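Local coordinates for protein alpha-glucosidase (PDB 5HQA) that hydrolyses alpha-glucosidic bonds as a calcium-containing glycoside hydrolase of family 97 whose activity is stimulated by chloride, at residues H45-K53 / K89-Y97; Y295-F305 / L533-F544. One frame throughout, in Å; residues are numbered along the deposited sequence. Where two conformers were deposited one is given.

Contact 1 (H45-K53 / K89-Y97); sequences HAPFSNSFK and KPQPQGGTY
F52 and K89 bring the two backbones closest, CA to CA 4.5 Å, and from there the irregular run 45-53 accompanies the turn of the 89-97 hairpin at a wider spacing, F48 CA being 7.4 Å from G95 CA. Direct polar bonds between the segments are absent, so side-chain packing carries the contact. The F52 ring lies between two partners: K89 CB stands 3.6 Å from the ring centroid and only 2° off the normal, a CH-pi contact, while Y97 CE1 covers the opposite face nearer its rim, 3.7 Å from F52 CD2. The planes of F52 and Y97 are inclined obliquely, neither stacked nor edge-to-face. F52 CE2 also reaches G95 O at 3.4 Å, and T96 N lies at the ring edge. F48 completes the aromatic cluster: its plane is only 11° from that of Y97, yet the rings are slid so far apart that they barely overlap, and contact is made by F48 CD2 on Y97 CD1 (3.7 Å). K89 CG points opposite its own N (chi1 175°), and the chain runs extended past N50 O and S51 CB, then bends at its last torsion, which brings NZ to Q93 O at 2.9 Å, above the carbonyl plane. This bond, internal to 89-97, spans the turn from K89 to Q93. At the Q93 side of the turn, A46 CB meets Q93 OE1 at 3.8 Å, and one water lies between P47 O and Q93 O. In the N-terminal domain, K89 and G95 form a hydrogen-bonded antiparallel pair closing the hairpin of strands 75-89 and 95-104. The 45-53 loop links strand 30-42 of one sheet to edge strand 53-67 of the other; F87 of strand 75-89 and V114 of strand 107-114 extend the apolar packing.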
loop_
_atom_site.group_PDB
_atom_site.type_symbol
_atom_site.label_atom_id
_atom_site.label_comp_id
_atom_site.label_asym_id
_atom_site.label_seq_id
_atom_site.Cartn_x
_atom_site.Cartn_y
_atom_site.Cartn_z
ATOM N N HIS A 45 -1.474 -29.646 19.129
ATOM C CA HIS A 45 -0.068 -30.016 19.136
ATOM C C HIS A 45 0.651 -29.383 20.327
ATOM O O HIS A 45 0.282 -28.305 20.803
ATOM C CB HIS A 45 0.578 -29.565 17.824
ATOM C CG HIS A 45 1.849 -30.279 17.502
ATOM N ND1 HIS A 45 3.061 -29.924 18.056
ATOM C CD2 HIS A 45 2.099 -31.328 16.683
ATOM C CE1 HIS A 45 4.005 -30.724 17.587
ATOM N NE2 HIS A 45 3.445 -31.587 16.757
ATOM N N ALA A 46 1.681 -30.075 20.819
ATOM C CA ALA A 46 2.513 -29.526 21.885
ATOM C C ALA A 46 3.247 -28.276 21.390
ATOM O O ALA A 46 3.556 -28.160 20.198
ATOM C CB ALA A 46 3.520 -30.570 22.367
ATOM N N PRO A 47 3.540 -27.321 22.279
ATOM C CA PRO A 47 4.092 -26.037 21.823
ATOM C C PRO A 47 5.535 -26.129 21.344
ATOM O O PRO A 47 6.306 -27.002 21.754
ATOM C CB PRO A 47 3.985 -25.145 23.069
ATOM C CG PRO A 47 4.005 -26.096 24.214
ATOM C CD PRO A 47 3.262 -27.315 23.727
ATOM N N PHE A 48 5.896 -25.206 20.451
ATOM C CA PHE A 48 7.296 -24.962 20.094
ATOM C C PHE A 48 7.714 -23.718 20.867
ATOM O O PHE A 48 7.644 -22.596 20.373
ATOM C CB PHE A 48 7.469 -24.758 18.587
ATOM C CG PHE A 48 7.416 -26.023 17.777
ATOM C CD1 PHE A 48 7.158 -27.247 18.372
ATOM C CD2 PHE A 48 7.640 -25.984 16.409
ATOM C CE1 PHE A 48 7.115 -28.417 17.614
ATOM C CE2 PHE A 48 7.606 -27.147 15.651
ATOM C CZ PHE A 48 7.341 -28.362 16.256
ATOM N N SER A 49 8.137 -23.925 22.114
ATOM C CA SER A 49 8.468 -22.784 22.959
ATOM C C SER A 49 9.796 -23.006 23.673
ATOM O O SER A 49 10.860 -22.823 23.076
ATOM C CB SER A 49 7.337 -22.507 23.959
ATOM O OG SER A 49 7.057 -23.639 24.762
ATOM N N ASN A 50 9.757 -23.406 24.937
ATOM C CA ASN A 50 10.995 -23.525 25.693
ATOM C C ASN A 50 11.727 -24.831 25.369
ATOM O O ASN A 50 11.178 -25.759 24.767
ATOM C CB ASN A 50 10.710 -23.419 27.189
ATOM C CG ASN A 50 9.527 -24.241 27.601
ATOM O OD1 ASN A 50 8.412 -23.727 27.724
ATOM N ND2 ASN A 50 9.748 -25.537 27.796
ATOM N N SER A 51 13.000 -24.882 25.770
ATOM C CA SER A 51 13.862 -26.062 25.712
ATOM C C SER A 51 14.332 -26.409 24.303
ATOM O O SER A 51 14.897 -27.494 24.097
ATOM C CB SER A 51 13.192 -27.293 26.331
ATOM O OG SER A 51 12.672 -26.987 27.613
ATOM N N PHE A 52 14.117 -25.535 23.325
ATOM C CA PHE A 52 14.717 -25.708 22.011
ATOM C C PHE A 52 16.137 -25.151 22.026
ATOM O O PHE A 52 16.367 -24.040 22.521
ATOM C CB PHE A 52 13.874 -25.005 20.945
ATOM C CG PHE A 52 12.678 -25.801 20.500
ATOM C CD1 PHE A 52 11.527 -25.846 21.276
ATOM C CD2 PHE A 52 12.706 -26.511 19.306
ATOM C CE1 PHE A 52 10.425 -26.589 20.870
ATOM C CE2 PHE A 52 11.608 -27.248 18.889
ATOM C CZ PHE A 52 10.465 -27.293 19.678
ATOM N N LYS A 53 17.088 -25.921 21.492
ATOM C CA LYS A 53 18.485 -25.517 21.439
ATOM C C LYS A 53 18.953 -25.439 19.989
ATOM O O LYS A 53 18.479 -26.186 19.128
ATOM C CB LYS A 53 19.387 -26.494 22.224
ATOM C CG LYS A 53 19.035 -26.637 23.712
ATOM C CD LYS A 53 19.188 -25.312 24.441
ATOM C CE LYS A 53 18.626 -25.370 25.853
ATOM N NZ LYS A 53 18.449 -23.996 26.417
ATOM N N LYS A 89 14.382 -29.747 20.033
ATOM C CA LYS A 89 14.031 -30.128 21.384
ATOM C C LYS A 89 13.880 -31.643 21.433
ATOM O O LYS A 89 13.203 -32.218 20.568
ATOM C CB LYS A 89 12.718 -29.440 21.817
ATOM C CG LYS A 89 12.194 -29.858 23.186
ATOM C CD LYS A 89 10.882 -29.141 23.485
ATOM C CE LYS A 89 10.377 -29.420 24.901
ATOM N NZ LYS A 89 9.906 -30.826 25.100
ATOM N N PRO A 90 14.517 -32.325 22.380
ATOM C CA PRO A 90 14.368 -33.782 22.460
ATOM C C PRO A 90 12.975 -34.177 22.927
ATOM O O PRO A 90 12.257 -33.408 23.572
ATOM C CB PRO A 90 15.432 -34.194 23.483
ATOM C CG PRO A 90 15.609 -32.996 24.331
ATOM C CD PRO A 90 15.421 -31.802 23.419
ATOM N N GLN A 91 12.589 -35.401 22.575
ATOM C CA GLN A 91 11.330 -35.965 23.051
ATOM C C GLN A 91 11.424 -36.180 24.569
ATOM O O GLN A 91 12.524 -36.251 25.120
ATOM C CB GLN A 91 11.013 -37.270 22.309
ATOM C CG GLN A 91 10.891 -37.101 20.796
ATOM C CD GLN A 91 9.751 -36.179 20.395
ATOM O OE1 GLN A 91 8.736 -36.093 21.086
ATOM N NE2 GLN A 91 9.917 -35.478 19.271
ATOM N N PRO A 92 10.276 -36.239 25.266
ATOM C CA PRO A 92 8.890 -36.161 24.794
ATOM C C PRO A 92 8.478 -34.742 24.444
ATOM O O PRO A 92 9.086 -33.779 24.923
ATOM C CB PRO A 92 8.090 -36.668 25.993
ATOM C CG PRO A 92 8.887 -36.192 27.166
ATOM C CD PRO A 92 10.346 -36.255 26.740
ATOM N N GLN A 93 7.445 -34.628 23.613
ATOM C CA GLN A 93 6.976 -33.335 23.130
ATOM C C GLN A 93 8.139 -32.530 22.562
ATOM O O GLN A 93 8.280 -31.328 22.812
ATOM C CB GLN A 93 6.254 -32.574 24.234
ATOM C CG GLN A 93 5.175 -33.404 24.892
ATOM C CD GLN A 93 4.404 -32.609 25.904
ATOM O OE1 GLN A 93 4.457 -31.376 25.910
ATOM N NE2 GLN A 93 3.687 -33.303 26.778
ATOM N N GLY A 94 9.000 -33.221 21.818
ATOM C CA GLY A 94 10.102 -32.595 21.128
ATOM C C GLY A 94 9.712 -32.167 19.727
ATOM O O GLY A 94 8.558 -32.265 19.303
ATOM N N GLY A 95 10.706 -31.681 19.000
ATOM C CA GLY A 95 10.463 -31.203 17.657
ATOM C C GLY A 95 11.654 -30.429 17.148
ATOM O O GLY A 95 12.687 -30.304 17.817
ATOM N N THR A 96 11.502 -29.923 15.932
ATOM C CA THR A 96 12.558 -29.125 15.342
ATOM C C THR A 96 11.936 -28.101 14.411
ATOM O O THR A 96 10.883 -28.335 13.809
ATOM C CB THR A 96 13.581 -29.996 14.598
ATOM O OG1 THR A 96 14.657 -29.176 14.126
ATOM C CG2 THR A 96 12.934 -30.711 13.418
ATOM N N TYR A 97 12.582 -26.946 14.334
ATOM C CA TYR A 97 12.208 -25.928 13.371
ATOM C C TYR A 97 13.429 -25.067 13.123
ATOM O O TYR A 97 14.388 -25.079 13.899
ATOM C CB TYR A 97 11.014 -25.084 13.834
ATOM C CG TYR A 97 11.274 -24.137 14.985
ATOM C CD1 TYR A 97 11.066 -24.538 16.299
ATOM C CD2 TYR A 97 11.679 -22.821 14.750
ATOM C CE1 TYR A 97 11.274 -23.659 17.360
ATOM C CE2 TYR A 97 11.894 -21.941 15.798
ATOM C CZ TYR A 97 11.687 -22.364 17.099
ATOM O OH TYR A 97 11.894 -21.488 18.136
HETATM O O HOH W 1 6.926 -28.796 23.601
HETATM O O HOH W 2 10.537 -21.899 20.434
#

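Contact 2 (Y295-F305 / L533-F544); sequences YYMDFAAKYGF and LPKNYLAKPDAF
F299 packs as a knob into a hole formed by P534, Y537, L538 and F544, joining helix 290-303 to the successive helices 534-538 and 541-549 of the TIM-barrel domain. The short helical segments 295-303 and 534-538 run 11.7 Å apart at a 35° crossing. From F299 CB, which projects toward the other segment, CG lies anti to the backbone N (chi1 -178°) and carries the ring over the proline: P534 CB sits 3.7 Å from the ring centroid, 13° off the normal, a CH-pi contact. Y303 CD2 covers the opposite face. Farther out, CE1 meets L538 CD2 at the ring edge (3.7 Å), CE2 approaches F544 CZ, and the tip atom CZ reaches both Y537 CB (4.0 Å) and F544 CZ (3.8 Å). The F544 ring in turn directs its edge at the face of Y303, offset, and meets F305 rim to rim. P534 serves a second ring as well, its CG lying over a face of Y296. Inward, F299 and Y296 rest on I267 and I269 of barrel strand 264-269. At the solvent-facing end a water oxygen lies 3.1 Å from K535 N, whose N-H it accepts, and also hydrogen-bonds Y295 OH.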
loop_
_atom_site.group_PDB
_atom_site.type_symbol
_atom_site.label_atom_id
_atom_site.label_comp_id
_atom_site.label_asym_id
_atom_site.label_seq_id
_atom_site.Cartn_x
_atom_site.Cartn_y
_atom_site.Cartn_z
ATOM N N TYR A 295 -19.431 10.323 -22.070
ATOM C CA TYR A 295 -18.908 11.661 -21.823
ATOM C C TYR A 295 -17.545 11.595 -21.143
ATOM O O TYR A 295 -16.619 12.326 -21.519
ATOM C CB TYR A 295 -19.912 12.457 -20.989
ATOM C CG TYR A 295 -19.359 13.697 -20.319
ATOM C CD1 TYR A 295 -19.272 14.905 -21.000
ATOM C CD2 TYR A 295 -18.957 13.662 -18.990
ATOM C CE1 TYR A 295 -18.777 16.042 -20.379
ATOM C CE2 TYR A 295 -18.461 14.785 -18.360
ATOM C CZ TYR A 295 -18.369 15.975 -19.056
ATOM O OH TYR A 295 -17.874 17.092 -18.409
ATOM N N TYR A 296 -17.395 10.713 -20.152
ATOM C CA TYR A 296 -16.094 10.558 -19.501
ATOM C C TYR A 296 -15.057 9.980 -20.459
ATOM O O TYR A 296 -13.888 10.390 -20.438
ATOM C CB TYR A 296 -16.228 9.678 -18.254
ATOM C CG TYR A 296 -16.618 10.436 -16.999
ATOM C CD1 TYR A 296 -17.892 10.975 -16.854
ATOM C CD2 TYR A 296 -15.710 10.604 -15.956
ATOM C CE1 TYR A 296 -18.246 11.664 -15.707
ATOM C CE2 TYR A 296 -16.058 11.294 -14.802
ATOM C CZ TYR A 296 -17.326 11.820 -14.687
ATOM O OH TYR A 296 -17.678 12.507 -13.548
ATOM N N MET A 297 -15.455 9.025 -21.308
ATOM C CA MET A 297 -14.503 8.455 -22.258
ATOM C C MET A 297 -14.017 9.500 -23.247
ATOM O O MET A 297 -12.833 9.517 -23.607
ATOM C CB MET A 297 -15.127 7.274 -22.999
ATOM C CG MET A 297 -15.176 6.012 -22.157
ATOM S SD MET A 297 -16.315 4.796 -22.846
ATOM C CE MET A 297 -15.232 3.464 -23.174
ATOM N N ASP A 298 -14.918 10.376 -23.704
ATOM C CA ASP A 298 -14.514 11.468 -24.589
ATOM C C ASP A 298 -13.474 12.347 -23.913
ATOM O O ASP A 298 -12.464 12.715 -24.519
ATOM C CB ASP A 298 -15.727 12.308 -24.997
ATOM C CG ASP A 298 -16.667 11.574 -25.937
ATOM O OD1 ASP A 298 -16.220 10.633 -26.631
ATOM O OD2 ASP A 298 -17.859 11.956 -25.994
ATOM N N PHE A 299 -13.716 12.699 -22.650
ATOM C CA PHE A 299 -12.762 13.507 -21.899
ATOM C C PHE A 299 -11.432 12.781 -21.757
ATOM O O PHE A 299 -10.365 13.365 -21.982
ATOM C CB PHE A 299 -13.352 13.848 -20.525
ATOM C CG PHE A 299 -12.467 14.720 -19.670
ATOM C CD1 PHE A 299 -12.567 16.102 -19.732
ATOM C CD2 PHE A 299 -11.549 14.155 -18.786
ATOM C CE1 PHE A 299 -11.762 16.905 -18.942
ATOM C CE2 PHE A 299 -10.740 14.953 -17.997
ATOM C CZ PHE A 299 -10.849 16.336 -18.074
ATOM N N ALA A 300 -11.479 11.501 -21.376
ATOM C CA ALA A 300 -10.250 10.726 -21.227
ATOM C C ALA A 300 -9.471 10.667 -22.534
ATOM O O ALA A 300 -8.242 10.818 -22.540
ATOM C CB ALA A 300 -10.568 9.316 -20.732
ATOM N N ALA A 301 -10.166 10.465 -23.656
ATOM C CA ALA A 301 -9.474 10.400 -24.939
ATOM C C ALA A 301 -8.810 11.731 -25.274
ATOM O O ALA A 301 -7.690 11.761 -25.797
ATOM C CB ALA A 301 -10.446 9.990 -26.047
ATOM N N LYS A 302 -9.481 12.843 -24.970
ATOM C CA LYS A 302 -8.934 14.144 -25.335
ATOM C C LYS A 302 -7.739 14.523 -24.466
ATOM O O LYS A 302 -6.798 15.163 -24.954
ATOM C CB LYS A 302 -10.028 15.210 -25.247
ATOM C CG LYS A 302 -9.561 16.618 -25.562
ATOM C CD LYS A 302 -10.729 17.586 -25.658
ATOM C CE LYS A 302 -10.241 18.981 -26.042
ATOM N NZ LYS A 302 -11.378 19.869 -26.408
ATOM N N TYR A 303 -7.736 14.129 -23.192
ATOM C CA TYR A 303 -6.748 14.638 -22.250
ATOM C C TYR A 303 -5.727 13.597 -21.812
ATOM O O TYR A 303 -4.909 13.882 -20.933
ATOM C CB TYR A 303 -7.462 15.261 -21.049
ATOM C CG TYR A 303 -8.166 16.533 -21.457
ATOM C CD1 TYR A 303 -7.439 17.687 -21.724
ATOM C CD2 TYR A 303 -9.546 16.575 -21.623
ATOM C CE1 TYR A 303 -8.066 18.859 -22.116
ATOM C CE2 TYR A 303 -10.186 17.748 -22.026
ATOM C CZ TYR A 303 -9.437 18.884 -22.267
ATOM O OH TYR A 303 -10.049 20.051 -22.659
ATOM N N GLY A 304 -5.737 12.407 -22.408
ATOM C CA GLY A 304 -4.655 11.468 -22.203
ATOM C C GLY A 304 -4.804 10.511 -21.039
ATOM O O GLY A 304 -3.811 10.174 -20.388
ATOM N N PHE A 305 -6.020 10.037 -20.774
ATOM C CA PHE A 305 -6.257 9.063 -19.720
ATOM C C PHE A 305 -6.614 7.716 -20.330
ATOM O O PHE A 305 -7.308 7.649 -21.349
ATOM C CB PHE A 305 -7.348 9.556 -18.769
ATOM C CG PHE A 305 -6.938 10.780 -18.005
ATOM C CD1 PHE A 305 -7.131 12.042 -18.539
ATOM C CD2 PHE A 305 -6.302 10.663 -16.778
ATOM C CE1 PHE A 305 -6.722 13.174 -17.853
ATOM C CE2 PHE A 305 -5.893 11.793 -16.080
ATOM C CZ PHE A 305 -6.102 13.049 -16.619
ATOM N N LEU A 533 -14.336 15.748 -10.875
ATOM C CA LEU A 533 -15.247 15.840 -12.004
ATOM C C LEU A 533 -14.534 16.498 -13.183
ATOM O O LEU A 533 -13.787 17.467 -12.992
ATOM C CB LEU A 533 -16.483 16.661 -11.626
ATOM C CG LEU A 533 -17.170 16.296 -10.306
ATOM C CD1 LEU A 533 -18.373 17.205 -10.056
ATOM C CD2 LEU A 533 -17.585 14.850 -10.337
ATOM N N PRO A 534 -14.744 16.011 -14.411
ATOM C CA PRO A 534 -14.059 16.618 -15.570
ATOM C C PRO A 534 -14.194 18.132 -15.656
ATOM O O PRO A 534 -13.205 18.814 -15.956
ATOM C CB PRO A 534 -14.725 15.916 -16.760
ATOM C CG PRO A 534 -15.092 14.560 -16.203
ATOM C CD PRO A 534 -15.533 14.824 -14.789
ATOM N N LYS A 535 -15.378 18.686 -15.382
ATOM C CA LYS A 535 -15.544 20.131 -15.506
ATOM C C LYS A 535 -14.609 20.886 -14.571
ATOM O O LYS A 535 -14.236 22.029 -14.860
ATOM C CB LYS A 535 -16.994 20.526 -15.236
ATOM C CG LYS A 535 -17.439 20.273 -13.812
ATOM C CD LYS A 535 -18.885 20.715 -13.598
ATOM C CE LYS A 535 -19.313 20.466 -12.157
ATOM N NZ LYS A 535 -20.721 20.884 -11.911
ATOM N N ASN A 536 -14.218 20.271 -13.451
ATOM C CA ASN A 536 -13.333 20.962 -12.521
ATOM C C ASN A 536 -11.905 21.022 -13.046
ATOM O O ASN A 536 -11.161 21.949 -12.707
ATOM C CB ASN A 536 -13.406 20.292 -11.155
ATOM C CG ASN A 536 -14.744 20.521 -10.497
ATOM O OD1 ASN A 536 -15.380 21.543 -10.752
ATOM N ND2 ASN A 536 -15.193 19.573 -9.671
ATOM N N TYR A 537 -11.515 20.067 -13.888
ATOM C CA TYR A 537 -10.219 20.164 -14.554
ATOM C C TYR A 537 -10.261 21.191 -15.679
ATOM O O TYR A 537 -9.299 21.944 -15.877
ATOM C CB TYR A 537 -9.808 18.795 -15.084
ATOM C CG TYR A 537 -9.538 17.806 -13.977
ATOM C CD1 TYR A 537 -8.639 18.108 -12.961
ATOM C CD2 TYR A 537 -10.191 16.581 -13.932
ATOM C CE1 TYR A 537 -8.380 17.212 -11.939
ATOM C CE2 TYR A 537 -9.940 15.675 -12.905
ATOM C CZ TYR A 537 -9.030 15.999 -11.916
ATOM O OH TYR A 537 -8.760 15.111 -10.891
ATOM N N LEU A 538 -11.366 21.233 -16.428
ATOM C CA LEU A 538 -11.503 22.213 -17.503
ATOM C C LEU A 538 -11.472 23.643 -16.978
ATOM O O LEU A 538 -11.137 24.566 -17.733
ATOM C CB LEU A 538 -12.800 21.965 -18.276
ATOM C CG LEU A 538 -12.916 20.619 -18.999
ATOM C CD1 LEU A 538 -14.284 20.474 -19.664
ATOM C CD2 LEU A 538 -11.807 20.474 -20.012
ATOM N N ALA A 539 -11.811 23.846 -15.705
ATOM C CA ALA A 539 -11.746 25.175 -15.112
ATOM C C ALA A 539 -10.317 25.618 -14.815
ATOM O O ALA A 539 -10.085 26.819 -14.638
ATOM C CB ALA A 539 -12.575 25.218 -13.821
ATOM N N LYS A 540 -9.361 24.685 -14.742
ATOM C CA LYS A 540 -7.982 24.995 -14.358
ATOM C C LYS A 540 -7.008 24.284 -15.296
ATOM O O LYS A 540 -6.227 23.427 -14.873
ATOM C CB LYS A 540 -7.723 24.591 -12.907
ATOM C CG LYS A 540 -8.612 25.287 -11.864
ATOM C CD LYS A 540 -8.179 24.864 -10.457
ATOM C CE LYS A 540 -8.862 25.672 -9.364
ATOM N NZ LYS A 540 -10.262 25.233 -9.144
ATOM N N PRO A 541 -7.010 24.640 -16.584
ATOM C CA PRO A 541 -6.188 23.879 -17.537
ATOM C C PRO A 541 -4.686 23.998 -17.308
ATOM O O PRO A 541 -3.956 23.043 -17.612
ATOM C CB PRO A 541 -6.605 24.452 -18.903
ATOM C CG PRO A 541 -7.256 25.746 -18.608
ATOM C CD PRO A 541 -7.857 25.642 -17.256
ATOM N N ASP A 542 -4.184 25.125 -16.796
ATOM C CA ASP A 542 -2.741 25.231 -16.593
ATOM C C ASP A 542 -2.273 24.267 -15.513
ATOM O O ASP A 542 -1.267 23.565 -15.681
ATOM C CB ASP A 542 -2.354 26.663 -16.240
ATOM C CG ASP A 542 -2.536 27.622 -17.418
ATOM O OD1 ASP A 542 -2.304 27.210 -18.582
ATOM O OD2 ASP A 542 -2.913 28.790 -17.180
ATOM N N ALA A 543 -2.993 24.225 -14.389
ATOM C CA ALA A 543 -2.676 23.254 -13.348
ATOM C C ALA A 543 -2.886 21.835 -13.850
ATOM O O ALA A 543 -2.108 20.929 -13.524
ATOM C CB ALA A 543 -3.539 23.514 -12.109
ATOM N N PHE A 544 -3.940 21.623 -14.642
ATOM C CA PHE A 544 -4.249 20.287 -15.142
ATOM C C PHE A 544 -3.125 19.738 -16.011
ATOM O O PHE A 544 -2.970 18.514 -16.124
ATOM C CB PHE A 544 -5.565 20.335 -15.926
ATOM C CG PHE A 544 -6.134 18.977 -16.262
ATOM C CD1 PHE A 544 -6.180 17.972 -15.309
ATOM C CD2 PHE A 544 -6.662 18.730 -17.525
ATOM C CE1 PHE A 544 -6.724 16.737 -15.614
ATOM C CE2 PHE A 544 -7.206 17.494 -17.840
ATOM C CZ PHE A 544 -7.230 16.497 -16.884
HETATM O O HOH W 3 -18.068 17.136 -15.275
#

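In the fold
Contact 1 and contact 2 lie on opposite sides of the chain's centre, with centres about 64 Å apart and nearest atoms about 49 Å apart, and share no strand or helix. They follow in series along the chain. Contact 1 is local, its segments separated by 35 mostly strand residues of the N-terminal beta domain. Contact 2 spans 227 residues, pairing helix 290-303, between strands 264-269 and 307-310, with helices 534-538 and 541-549 after strand 527-529. Strands 264-269 and 527-529, first and last of the seven parallel strands along the chain, are neighbours, so contact 2 packs helices where they meet. Both lie away from the metal sites; the L533 side chain is about 12 Å from acarbose's AC1 unit.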